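Local coordinates for protein galactan 1,3-beta-galactosidase (Phanerochaete chrysosporium, PDB 7BYT) that probably hydrolyses beta-1,3-galactan from the chain end as a family 43 glycoside hydrolase and carries a calcium-containing, galactose-binding CBM6-type module, at residues E308-Q313 with D420-I425. Sequence-based numbering, arbitrary orientation. Where two conformers were deposited one is given.
Sequences EAENGQ and DLDKII. With CA (calcium ion), chain E; GAL (beta-D-galactopyranose), chain G.
E308, E310 and D422 reach a shared calcium ion: E310 grips it with both carboxylate oxygens, E308 and D422 with one each, D422 adding its backbone O. E308 sends in OE1 alone, 2.3 Å from the calcium ion; its chain bends at chi2 (-73°), folding the carboxylate back to the metal. In E310, OE1 and OE2 each lie 2.5 Å from the calcium ion. Its CG sits between the backbone N and the carbonyl carbon (chi1 61°), and the bend at chi2 brings the carboxylate round to the metal. From the strand 420-425, D422 supplies two ligands of its own, side-chain OD1 at 2.3 Å and backbone O at 2.6 Å from the calcium ion. S327 and K330 complete the shell through their backbone carbonyls.

The carbonyl of D422 does double duty, because A309 N also donates to D422 O over 3.0 Å, from above the carbonyl plane. This bond ties the 3-10 turn 309-311 to the strand, while A309 CB lies 3.8 Å from L421 CG. At the antiparallel, non-hydrogen-bonded pair E308 and K423, the side chains pass at an oblique angle, E308 OE1 coming 3.5 Å from K423 CB. The lysine then runs on extended, its NZ hydrogen-bonded to S306 OG and in a cation-pi contact with Y358. D422 and K423 both face Y358 in a classic beta bulge.

Two residues before D422 on the strand, D420 takes the galactose in a bidentate grip, OD1 accepting from O3 of the sugar and OD2 from O2, while Y334 N and R367 NH1 also hydrogen-bond the sugar. Three carboxylates converging on one ion would probably repel one another without it, so calcium likely fastens E308 and the 3-10 turn 309-311 to the strand that carries the sugar-binding aspartate.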
# COMPACT_ATOMS: atom_id res chain seq x y z
N GLU A 308 -26.64 1.21 7.16
CA GLU A 308 -26.23 2.39 7.92
C GLU A 308 -26.26 2.08 9.41
O GLU A 308 -27.21 1.49 9.91
CB GLU A 308 -27.17 3.56 7.63
CG GLU A 308 -27.20 4.02 6.20
CD GLU A 308 -25.94 4.76 5.77
OE1 GLU A 308 -25.05 5.03 6.60
OE2 GLU A 308 -25.86 5.07 4.56
N ALA A 309 -25.20 2.48 10.12
CA ALA A 309 -25.16 2.21 11.55
C ALA A 309 -26.29 2.93 12.29
O ALA A 309 -26.85 2.38 13.25
CB ALA A 309 -23.79 2.60 12.12
N GLU A 310 -26.63 4.14 11.85
CA GLU A 310 -27.65 4.95 12.50
C GLU A 310 -29.05 4.35 12.35
O GLU A 310 -29.96 4.77 13.07
CB GLU A 310 -27.62 6.38 11.94
CG GLU A 310 -27.88 6.50 10.45
CD GLU A 310 -26.62 6.47 9.60
OE1 GLU A 310 -25.61 5.85 10.03
OE2 GLU A 310 -26.62 7.08 8.51
N ASN A 311 -29.23 3.40 11.44
CA ASN A 311 -30.49 2.68 11.31
C ASN A 311 -30.55 1.44 12.20
O ASN A 311 -31.59 0.78 12.26
CB ASN A 311 -30.77 2.29 9.85
CG ASN A 311 -31.06 3.50 8.98
OD1 ASN A 311 -31.49 4.54 9.47
ND2 ASN A 311 -30.82 3.37 7.68
N GLY A 312 -29.45 1.11 12.89
CA GLY A 312 -29.44 0.01 13.82
C GLY A 312 -30.04 0.38 15.16
O GLY A 312 -30.48 1.51 15.40
N GLN A 313 -30.03 -0.59 16.07
CA GLN A 313 -30.59 -0.40 17.41
C GLN A 313 -29.47 -0.07 18.38
O GLN A 313 -28.57 -0.89 18.60
CB GLN A 313 -31.37 -1.64 17.87
CG GLN A 313 -32.15 -1.42 19.17
CD GLN A 313 -33.17 -0.28 19.09
OE1 GLN A 313 -33.06 0.71 19.82
NE2 GLN A 313 -34.17 -0.43 18.23
N ASP A 420 -16.24 6.01 15.57
CA ASP A 420 -17.62 6.32 15.23
C ASP A 420 -18.01 5.55 13.97
O ASP A 420 -17.33 5.64 12.94
CB ASP A 420 -17.76 7.82 14.98
CG ASP A 420 -17.39 8.64 16.19
OD1 ASP A 420 -17.66 8.17 17.33
OD2 ASP A 420 -16.85 9.75 16.01
N LEU A 421 -19.10 4.80 14.03
CA LEU A 421 -19.45 3.86 12.96
C LEU A 421 -20.45 4.51 12.02
O LEU A 421 -21.56 4.87 12.43
CB LEU A 421 -20.03 2.57 13.55
CG LEU A 421 -20.17 1.41 12.56
CD1 LEU A 421 -18.83 0.99 11.96
CD2 LEU A 421 -20.87 0.23 13.25
N ASP A 422 -20.06 4.62 10.75
CA ASP A 422 -20.90 5.25 9.74
C ASP A 422 -21.85 4.22 9.12
O ASP A 422 -23.08 4.42 9.10
CB ASP A 422 -19.98 5.85 8.67
CG ASP A 422 -20.73 6.50 7.53
OD1 ASP A 422 -21.97 6.65 7.61
OD2 ASP A 422 -20.06 6.88 6.54
N LYS A 423 -21.30 3.12 8.64
CA LYS A 423 -22.07 2.08 7.97
C LYS A 423 -21.17 0.87 7.88
O LYS A 423 -19.97 0.94 8.15
CB LYS A 423 -22.53 2.53 6.58
CG LYS A 423 -21.40 2.72 5.55
CD LYS A 423 -22.01 2.88 4.17
CE LYS A 423 -21.00 2.79 3.06
NZ LYS A 423 -21.77 2.57 1.79
N ILE A 424 -21.76 -0.25 7.45
CA ILE A 424 -20.99 -1.42 7.07
C ILE A 424 -21.42 -1.82 5.66
O ILE A 424 -22.52 -1.49 5.21
CB ILE A 424 -21.16 -2.60 8.05
CG1 ILE A 424 -22.58 -3.17 7.99
CG2 ILE A 424 -20.82 -2.15 9.47
CD1 ILE A 424 -22.76 -4.43 8.85
N ILE A 425 -20.52 -2.50 4.96
CA ILE A 425 -20.83 -3.10 3.68
C ILE A 425 -20.53 -4.59 3.78
O ILE A 425 -19.40 -4.98 4.12
CB ILE A 425 -20.07 -2.47 2.51
CG1 ILE A 425 -20.24 -0.94 2.47
CG2 ILE A 425 -20.57 -3.07 1.20
CD1 ILE A 425 -19.58 -0.30 1.24
CA CA E . -24.20 6.52 8.14
C1 GAL G . -14.91 11.46 19.72
C2 GAL G . -16.04 10.66 19.07
C3 GAL G . -17.14 10.32 20.10
C4 GAL G . -16.54 9.60 21.31
C5 GAL G . -15.41 10.48 21.84
C6 GAL G . -14.64 9.85 22.98
O1 GAL G . -13.85 11.64 18.80
O2 GAL G . -16.62 11.41 18.02
O3 GAL G . -18.15 9.48 19.51
O4 GAL G . -15.98 8.31 20.94
O5 GAL G . -14.43 10.74 20.82
O6 GAL G . -13.83 10.85 23.63